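Local coordinates for putative esterase aq_1494 (Aquifex aeolicus, PDB 2EGR), which is of unproven function but probably hydrolyses fatty acyl-CoA thioesters, as a hotdog-fold member of the 4-hydroxybenzoyl-CoA thioesterase family, at residues Glu13-Ala16 against Val20-Ser23; Leu77-Leu82 against Phe87-Ile92; Lys40-Ser45 against Pro119-Glu124. All coordinates share one frame; numbering follows the deposited sequence.

Contact 1: Glu13-Ala16 against Val20-Ser23; sequences ETDA and VHHS
Asp15 and His21 meet through their side chains, and Glu13 and His21 through their backbones. His21 N donates to Glu13 O over 3.0 Å. The bond is fairly straight, 160° at the hydrogen. The same Glu13 O is approached by Val20 CA at 3.4 Å in a CA-H...O contact. Val20 CG1 packs beside it, 3.6 Å from Glu13 O, so this is the tightly packed part of the contact. Thr14 and Val20 form a single backbone bridge, with their CA atoms 4.2 Å apart.

The side-chain bond is longer and less straight. His21 ND1 donates to Asp15 OD2 over 3.2 Å. The oxygen uses its anti lone pair and sits somewhat out of the imidazole plane. Carboxylate and ring are nearly perpendicular, 82° apart. His21 CG points opposite the backbone N (chi1 -174°), which swings ND1 to the carboxylate. The other oxygen, Asp15 OD1, accepts from Gln17 N, which helps fix the carboxylate's rotation.

Glu13 OE2 forms a salt bridge with Arg7, and Glu13 OE1 a hydrogen bond with Tyr28 OH. Val20 packs on Tyr25 and Tyr28 of helix 22-39. The segment ends are loose only toward each other: partly exposed Ala16 and His22 make no contact across the pair, but neighbouring subunits pack on both. Phe11 of the second subunit packs on Asp15. Thr14 OG1 bonds Phe11 O of its own chain and Ala16 N of the second subunit. Asp15 is the predicted active-site residue. Its place in the loop before the long helix, at a subunit interface, is consistent with the catalytic aspartate of 4-hydroxybenzoyl-CoA thioesterase-type hotdog enzymes.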
loop_
_atom_site.group_PDB
_atom_site.type_symbol
_atom_site.label_atom_id
_atom_site.label_comp_id
_atom_site.label_asym_id
_atom_site.label_seq_id
_atom_site.Cartn_x
_atom_site.Cartn_y
_atom_site.Cartn_z
ATOM N N GLU A 13 -2.912 -1.960 -7.456
ATOM C CA GLU A 13 -1.563 -1.402 -7.738
ATOM C C GLU A 13 -1.556 -0.153 -8.632
ATOM O O GLU A 13 -0.505 0.483 -8.781
ATOM C CB GLU A 13 -0.618 -2.494 -8.283
ATOM C CG GLU A 13 -0.399 -3.540 -7.213
ATOM C CD GLU A 13 0.171 -4.874 -7.716
ATOM O OE1 GLU A 13 0.251 -5.082 -8.959
ATOM O OE2 GLU A 13 0.496 -5.683 -6.842
ATOM N N THR A 14 -2.710 0.126 -9.247
ATOM C CA THR A 14 -2.927 1.300 -10.100
ATOM C C THR A 14 -3.291 2.501 -9.214
ATOM O O THR A 14 -3.547 2.347 -8.006
ATOM C CB THR A 14 -3.988 1.063 -11.228
ATOM O OG1 THR A 14 -5.258 0.767 -10.662
ATOM C CG2 THR A 14 -3.556 -0.124 -12.112
ATOM N N ASP A 15 -3.198 3.670 -9.806
ATOM C CA ASP A 15 -3.740 4.896 -9.234
ATOM C C ASP A 15 -4.698 5.548 -10.242
ATOM O O ASP A 15 -4.968 4.980 -11.329
ATOM C CB ASP A 15 -2.620 5.843 -8.788
ATOM C CG ASP A 15 -1.710 6.330 -9.939
ATOM O OD1 ASP A 15 -2.136 6.380 -11.140
ATOM O OD2 ASP A 15 -0.530 6.632 -9.615
ATOM N N ALA A 16 -5.207 6.724 -9.882
ATOM C CA ALA A 16 -6.176 7.430 -10.710
ATOM C C ALA A 16 -5.631 7.850 -12.083
ATOM O O ALA A 16 -6.429 8.197 -12.969
ATOM C CB ALA A 16 -6.709 8.641 -9.966
ATOM N N VAL A 20 0.276 1.812 -13.020
ATOM C CA VAL A 20 0.884 1.355 -11.761
ATOM C C VAL A 20 1.634 2.497 -11.059
ATOM O O VAL A 20 2.516 3.147 -11.647
ATOM C CB VAL A 20 1.799 0.151 -11.970
ATOM C CG1 VAL A 20 2.493 -0.249 -10.654
ATOM C CG2 VAL A 20 0.946 -1.009 -12.492
ATOM N N HIS A 21 1.287 2.725 -9.781
ATOM C CA HIS A 21 1.930 3.804 -9.052
ATOM C C HIS A 21 3.457 3.562 -8.968
ATOM O O HIS A 21 3.903 2.434 -8.711
ATOM C CB HIS A 21 1.341 3.945 -7.637
ATOM C CG HIS A 21 1.875 5.137 -6.900
ATOM N ND1 HIS A 21 1.338 6.411 -7.028
ATOM C CD2 HIS A 21 2.914 5.250 -6.046
ATOM C CE1 HIS A 21 2.037 7.252 -6.281
ATOM N NE2 HIS A 21 2.994 6.574 -5.673
ATOM N N HIS A 22 4.269 4.613 -9.137
ATOM C CA HIS A 22 5.728 4.429 -9.179
ATOM C C HIS A 22 6.336 3.705 -7.961
ATOM O O HIS A 22 7.333 2.994 -8.080
ATOM C CB HIS A 22 6.472 5.756 -9.443
ATOM C CG HIS A 22 6.326 6.781 -8.350
ATOM N ND1 HIS A 22 5.259 7.652 -8.289
ATOM C CD2 HIS A 22 7.118 7.086 -7.301
ATOM C CE1 HIS A 22 5.405 8.448 -7.243
ATOM N NE2 HIS A 22 6.530 8.127 -6.628
ATOM N N SER A 23 5.727 3.876 -6.769
ATOM C CA SER A 23 6.258 3.302 -5.581
ATOM C C SER A 23 6.112 1.770 -5.590
ATOM O O SER A 23 6.814 1.111 -4.879
ATOM C CB SER A 23 5.546 3.866 -4.338
ATOM O OG SER A 23 4.189 3.434 -4.300
#

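Contact 2: Leu77-Leu82 against Phe87-Ile92; sequences LNLEEL and FTFSYI
A classic beta bulge interrupts this antiparallel hairpin: Glu80 and Glu81 both face Thr88. Glu80 N donates to Thr88 O over 2.7 Å, and Glu81 N adds a weak bond to the same oxygen. Thr88 N returns a bond to Glu81 O. Past the bulge, Asn78 and Ser90 form a hydrogen-bonded pair.

On the face of Asn78, Thr88 and Ser90, Glu80 reaches across the strands. Its chain is bent at chi2 (-56°), which turns the carboxylate back toward Ser90. Ser90 OG donates to Glu80 OE2 over 2.7 Å, at the anti lone pair. Asn78 ND2 donates to that oxygen from above the carboxylate plane, 2.9 Å away. Two donors thus grip one oxygen on the exposed side of the hairpin.

The face of Leu77, Leu79, Leu82, Phe87 and Phe89 is mainly apolar. Leu77 CD2 packs 3.4 Å from Phe89 CD1. Leu79 CD1 lies 4.0 Å from Phe89 CE1, and Leu82 CD1 is 3.7 Å from Phe87 CB.

Strand 98-111 pairs with the far edge of strand 86-95. Helices 22-39 and 120-126 cover the apolar face, through Phe36 on Leu77 and Leu126 on Phe87 and Phe89.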
loop_
_atom_site.group_PDB
_atom_site.type_symbol
_atom_site.label_atom_id
_atom_site.label_comp_id
_atom_site.label_asym_id
_atom_site.label_seq_id
_atom_site.Cartn_x
_atom_site.Cartn_y
_atom_site.Cartn_z
ATOM N N LEU A 77 16.237 -9.749 -13.354
ATOM C CA LEU A 77 17.151 -9.369 -12.281
ATOM C C LEU A 77 18.550 -9.827 -12.641
ATOM O O LEU A 77 18.715 -10.944 -13.146
ATOM C CB LEU A 77 16.688 -10.079 -10.993
ATOM C CG LEU A 77 17.316 -9.996 -9.612
ATOM C CD1 LEU A 77 16.331 -10.427 -8.507
ATOM C CD2 LEU A 77 18.567 -10.862 -9.545
ATOM N N ASN A 78 19.547 -8.985 -12.358
ATOM C CA ASN A 78 20.960 -9.352 -12.498
ATOM C C ASN A 78 21.787 -8.878 -11.295
ATOM O O ASN A 78 21.578 -7.762 -10.820
ATOM C CB ASN A 78 21.511 -8.770 -13.799
ATOM C CG ASN A 78 22.977 -9.189 -14.066
ATOM O OD1 ASN A 78 23.304 -10.390 -14.074
ATOM N ND2 ASN A 78 23.855 -8.204 -14.270
ATOM N N LEU A 79 22.693 -9.720 -10.788
ATOM C CA LEU A 79 23.634 -9.313 -9.737
ATOM C C LEU A 79 24.707 -8.479 -10.398
ATOM O O LEU A 79 25.363 -8.917 -11.349
ATOM C CB LEU A 79 24.275 -10.516 -9.018
ATOM C CG LEU A 79 25.289 -10.233 -7.903
ATOM C CD1 LEU A 79 24.599 -9.639 -6.696
ATOM C CD2 LEU A 79 26.080 -11.511 -7.495
ATOM N N GLU A 80 24.844 -7.251 -9.914
ATOM C CA GLU A 80 25.726 -6.265 -10.535
ATOM C C GLU A 80 27.037 -6.164 -9.810
ATOM O O GLU A 80 28.061 -5.872 -10.412
ATOM C CB GLU A 80 25.058 -4.880 -10.568
ATOM C CG GLU A 80 23.991 -4.712 -11.644
ATOM C CD GLU A 80 24.488 -5.009 -13.041
ATOM O OE1 GLU A 80 25.720 -4.963 -13.269
ATOM O OE2 GLU A 80 23.656 -5.303 -13.917
ATOM N N GLU A 81 27.005 -6.388 -8.507
ATOM C CA GLU A 81 28.176 -6.198 -7.674
ATOM C C GLU A 81 28.022 -7.014 -6.411
ATOM O O GLU A 81 26.916 -7.139 -5.866
ATOM C CB GLU A 81 28.396 -4.707 -7.358
ATOM C CG GLU A 81 29.812 -4.372 -6.866
ATOM C CD GLU A 81 29.970 -4.515 -5.348
ATOM O OE1 GLU A 81 28.985 -4.912 -4.682
ATOM O OE2 GLU A 81 31.075 -4.227 -4.816
ATOM N N LEU A 82 29.136 -7.601 -5.972
ATOM C CA LEU A 82 29.176 -8.381 -4.741
ATOM C C LEU A 82 30.515 -8.172 -4.028
ATOM O O LEU A 82 31.554 -8.638 -4.509
ATOM C CB LEU A 82 28.923 -9.874 -5.044
ATOM C CG LEU A 82 28.807 -10.901 -3.911
ATOM C CD1 LEU A 82 27.609 -10.635 -2.995
ATOM C CD2 LEU A 82 28.759 -12.342 -4.471
ATOM N N PHE A 87 25.941 -5.862 -1.762
ATOM C CA PHE A 87 25.644 -6.334 -3.113
ATOM C C PHE A 87 24.616 -5.441 -3.778
ATOM O O PHE A 87 23.829 -4.777 -3.078
ATOM C CB PHE A 87 25.175 -7.801 -3.112
ATOM C CG PHE A 87 23.973 -8.072 -2.231
ATOM C CD1 PHE A 87 22.688 -8.109 -2.776
ATOM C CD2 PHE A 87 24.139 -8.347 -0.870
ATOM C CE1 PHE A 87 21.581 -8.406 -1.957
ATOM C CE2 PHE A 87 23.040 -8.623 -0.040
ATOM C CZ PHE A 87 21.755 -8.653 -0.594
ATOM N N THR A 88 24.648 -5.421 -5.108
ATOM C CA THR A 88 23.829 -4.535 -5.955
ATOM C C THR A 88 23.122 -5.364 -7.021
ATOM O O THR A 88 23.771 -6.129 -7.757
ATOM C CB THR A 88 24.692 -3.411 -6.641
ATOM O OG1 THR A 88 25.334 -2.647 -5.629
ATOM C CG2 THR A 88 23.852 -2.456 -7.489
ATOM N N PHE A 89 21.790 -5.248 -7.079
ATOM C CA PHE A 89 21.030 -5.821 -8.167
ATOM C C PHE A 89 20.620 -4.774 -9.174
ATOM O O PHE A 89 20.340 -3.622 -8.799
ATOM C CB PHE A 89 19.739 -6.509 -7.664
ATOM C CG PHE A 89 19.969 -7.755 -6.871
ATOM C CD1 PHE A 89 20.407 -8.925 -7.483
ATOM C CD2 PHE A 89 19.685 -7.781 -5.509
ATOM C CE1 PHE A 89 20.584 -10.101 -6.721
ATOM C CE2 PHE A 89 19.852 -8.948 -4.747
ATOM C CZ PHE A 89 20.313 -10.101 -5.349
ATOM N N SER A 90 20.573 -5.179 -10.442
ATOM C CA SER A 90 19.946 -4.393 -11.491
ATOM C C SER A 90 18.679 -5.100 -11.956
ATOM O O SER A 90 18.533 -6.326 -11.796
ATOM C CB SER A 90 20.896 -4.060 -12.657
ATOM O OG SER A 90 20.983 -5.093 -13.618
ATOM N N TYR A 91 17.737 -4.317 -12.450
ATOM C CA TYR A 91 16.435 -4.830 -12.834
ATOM C C TYR A 91 16.058 -4.165 -14.129
ATOM O O TYR A 91 16.288 -2.937 -14.311
ATOM C CB TYR A 91 15.321 -4.512 -11.793
ATOM C CG TYR A 91 15.644 -4.802 -10.366
ATOM C CD1 TYR A 91 15.215 -5.958 -9.758
ATOM C CD2 TYR A 91 16.354 -3.899 -9.611
ATOM C CE1 TYR A 91 15.504 -6.221 -8.426
ATOM C CE2 TYR A 91 16.653 -4.142 -8.292
ATOM C CZ TYR A 91 16.244 -5.300 -7.705
ATOM O OH TYR A 91 16.535 -5.486 -6.405
ATOM N N ILE A 92 15.508 -4.950 -15.054
ATOM C CA ILE A 92 14.792 -4.407 -16.191
ATOM C C ILE A 92 13.366 -4.952 -16.194
ATOM O O ILE A 92 13.150 -6.157 -16.059
ATOM C CB ILE A 92 15.474 -4.714 -17.577
ATOM C CG1 ILE A 92 16.922 -4.222 -17.562
ATOM C CG2 ILE A 92 14.715 -4.024 -18.694
ATOM C CD1 ILE A 92 17.879 -5.049 -18.437
HETATM O O HOH W 1 27.376 -3.328 -3.757
#

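Contact 3: Lys40-Ser45 against Pro119-Glu124; sequences KGFPYS and PKEVLE
Phe42 meets Glu121 and Val122 at the start of helix 120-126, and these three residues carry the contact. The apolar part is the approach of one ring corner to a valine methyl. Phe42 CE2 lies 3.8 Å from Val122 CG2, and Phe42 CZ is at 4.2 Å from the same methyl. The two side chains cross at about a right angle. With CG opposite the backbone N (chi1 -164°), the ring extends from the loop toward the helix. Phe42 CE2 also touches the aliphatic base of Glu121, 4.0 Å from Glu121 CB and 4.1 Å from Glu121 CG.

The polar part is slight. Glu121 O lies at the ring edge, near the ring plane, 3.7 Å from Phe42 CD2, which may be weakly favourable electrostatically.

The backbone sets the stage on each side. Gly41 ends the preceding helix in a Schellman motif, with positive phi (81°), and Phe42 follows at once. Pro43 is the N-cap of helix 44-50. Pro119 is the N-cap of helix 120-126, and Leu123 N donates to Pro119 O over 2.9 Å in its first turn.

Helix 44-50 joins the cluster: Met47 touches both Phe42 and Val122, and Met50 touches Phe42 and Glu121. Lys40 NZ bonds Val125 O, a second tie between the loop and the C-terminal helix. A serine in place of Phe42 would probably leave the Val122 methyl and the Glu121 backbone without their ring partner and open a gap beside Met47.

Only 142 Å² is buried between the segments, both sides summed. The chemistry implies that the loop and the C-terminal helix meet here probably mainly through van der Waals packing round one ring, with no direct hydrogen bond between the segments.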
loop_
_atom_site.group_PDB
_atom_site.type_symbol
_atom_site.label_atom_id
_atom_site.label_comp_id
_atom_site.label_asym_id
_atom_site.label_seq_id
_atom_site.Cartn_x
_atom_site.Cartn_y
_atom_site.Cartn_z
ATOM N N LYS A 40 16.829 -20.392 -5.631
ATOM C CA LYS A 40 18.197 -20.879 -5.376
ATOM C C LYS A 40 18.319 -21.687 -4.058
ATOM O O LYS A 40 19.414 -22.150 -3.689
ATOM C CB LYS A 40 19.200 -19.703 -5.354
ATOM C CG LYS A 40 19.215 -18.774 -6.588
ATOM C CD LYS A 40 20.002 -19.287 -7.779
ATOM C CE LYS A 40 21.521 -19.205 -7.583
ATOM N NZ LYS A 40 22.105 -17.912 -8.015
ATOM N N GLY A 41 17.200 -21.833 -3.357
ATOM C CA GLY A 41 17.082 -22.664 -2.156
ATOM C C GLY A 41 17.564 -22.045 -0.856
ATOM O O GLY A 41 17.841 -22.759 0.104
ATOM N N PHE A 42 17.671 -20.718 -0.810
ATOM C CA PHE A 42 18.044 -20.039 0.439
ATOM C C PHE A 42 17.127 -18.830 0.573
ATOM O O PHE A 42 17.572 -17.696 0.342
ATOM C CB PHE A 42 19.525 -19.602 0.418
ATOM C CG PHE A 42 20.111 -19.247 1.785
ATOM C CD1 PHE A 42 19.306 -19.083 2.921
ATOM C CD2 PHE A 42 21.494 -19.067 1.924
ATOM C CE1 PHE A 42 19.865 -18.756 4.170
ATOM C CE2 PHE A 42 22.061 -18.723 3.164
ATOM C CZ PHE A 42 21.236 -18.578 4.290
ATOM N N PRO A 43 15.844 -19.069 0.942
ATOM C CA PRO A 43 14.918 -17.941 0.957
ATOM C C PRO A 43 15.318 -16.961 2.049
ATOM O O PRO A 43 15.936 -17.371 3.066
ATOM C CB PRO A 43 13.562 -18.580 1.302
ATOM C CG PRO A 43 13.755 -20.081 1.219
ATOM C CD PRO A 43 15.219 -20.324 1.416
ATOM N N TYR A 44 14.968 -15.682 1.833
ATOM C CA TYR A 44 15.212 -14.639 2.810
ATOM C C TYR A 44 14.684 -14.996 4.203
ATOM O O TYR A 44 15.332 -14.685 5.186
ATOM C CB TYR A 44 14.658 -13.298 2.316
ATOM C CG TYR A 44 14.966 -12.148 3.251
ATOM C CD1 TYR A 44 16.281 -11.916 3.689
ATOM C CD2 TYR A 44 13.958 -11.314 3.721
ATOM C CE1 TYR A 44 16.584 -10.871 4.569
ATOM C CE2 TYR A 44 14.268 -10.249 4.598
ATOM C CZ TYR A 44 15.571 -10.047 5.012
ATOM O OH TYR A 44 15.884 -9.030 5.892
ATOM N N SER A 45 13.524 -15.657 4.277
ATOM C CA SER A 45 12.942 -16.090 5.549
ATOM C C SER A 45 13.921 -16.930 6.398
ATOM O O SER A 45 14.005 -16.720 7.602
ATOM C CB SER A 45 11.589 -16.824 5.354
ATOM O OG SER A 45 11.735 -18.002 4.553
ATOM N N PRO A 119 27.790 -13.646 4.805
ATOM C CA PRO A 119 28.153 -15.050 5.073
ATOM C C PRO A 119 28.439 -15.818 3.783
ATOM O O PRO A 119 27.791 -15.567 2.767
ATOM C CB PRO A 119 26.906 -15.606 5.765
ATOM C CG PRO A 119 26.267 -14.402 6.400
ATOM C CD PRO A 119 26.499 -13.289 5.426
ATOM N N LYS A 120 29.415 -16.727 3.815
ATOM C CA LYS A 120 29.811 -17.463 2.609
ATOM C C LYS A 120 28.647 -18.245 2.005
ATOM O O LYS A 120 28.526 -18.333 0.787
ATOM C CB LYS A 120 31.020 -18.372 2.877
ATOM C CG LYS A 120 32.349 -17.613 2.862
ATOM C CD LYS A 120 33.556 -18.553 2.989
ATOM C CE LYS A 120 34.840 -17.757 3.254
ATOM N NZ LYS A 120 36.061 -18.627 3.264
ATOM N N GLU A 121 27.786 -18.776 2.873
ATOM C CA GLU A 121 26.534 -19.423 2.479
ATOM C C GLU A 121 25.617 -18.503 1.638
ATOM O O GLU A 121 24.960 -18.955 0.685
ATOM C CB GLU A 121 25.810 -19.944 3.731
ATOM C CG GLU A 121 25.813 -18.931 4.902
ATOM C CD GLU A 121 25.518 -19.550 6.269
ATOM O OE1 GLU A 121 26.128 -20.595 6.615
ATOM O OE2 GLU A 121 24.688 -18.970 7.005
ATOM N N VAL A 122 25.592 -17.214 1.975
ATOM C CA VAL A 122 24.814 -16.238 1.206
ATOM C C VAL A 122 25.527 -15.852 -0.089
ATOM O O VAL A 122 24.889 -15.720 -1.137
ATOM C CB VAL A 122 24.470 -14.982 2.032
ATOM C CG1 VAL A 122 23.630 -14.009 1.192
ATOM C CG2 VAL A 122 23.738 -15.368 3.305
ATOM N N LEU A 123 26.852 -15.683 -0.021
ATOM C CA LEU A 123 27.657 -15.440 -1.220
ATOM C C LEU A 123 27.392 -16.503 -2.285
ATOM O O LEU A 123 27.245 -16.179 -3.466
ATOM C CB LEU A 123 29.148 -15.399 -0.879
ATOM C CG LEU A 123 29.588 -14.225 0.007
ATOM C CD1 LEU A 123 30.963 -14.475 0.626
ATOM C CD2 LEU A 123 29.559 -12.895 -0.760
ATOM N N GLU A 124 27.311 -17.760 -1.836
ATOM C CA GLU A 124 27.020 -18.918 -2.688
ATOM C C GLU A 124 25.722 -18.731 -3.497
ATOM O O GLU A 124 25.729 -18.865 -4.728
ATOM C CB GLU A 124 27.021 -20.223 -1.852
ATOM C CG GLU A 124 28.441 -20.830 -1.630
ATOM C CD GLU A 124 28.623 -21.640 -0.310
ATOM O OE1 GLU A 124 27.658 -22.289 0.189
ATOM O OE2 GLU A 124 29.763 -21.637 0.225
#

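How the contacts relate
Contacts 2 and 3 form one neighbourhood. Their centres are 15 Å apart, and Leu82 CD1 touches Leu123 CD2 at 3.7 Å, which packs the hairpin against the C-terminal helix. The hairpin of contact 2 falls in the chain between the two segments of contact 3. Contact 1, with the predicted active-site Asp15, is remote. Its centre lies 24 Å from that of contact 2 and 32 Å from that of contact 3, on the opposite side of the chain's centre from both. The nearest atoms are about 11 Å and about 17 Å away. Helix 22-39, which runs on from contact 1, also packs on contact 2 through Phe36 and Arg33.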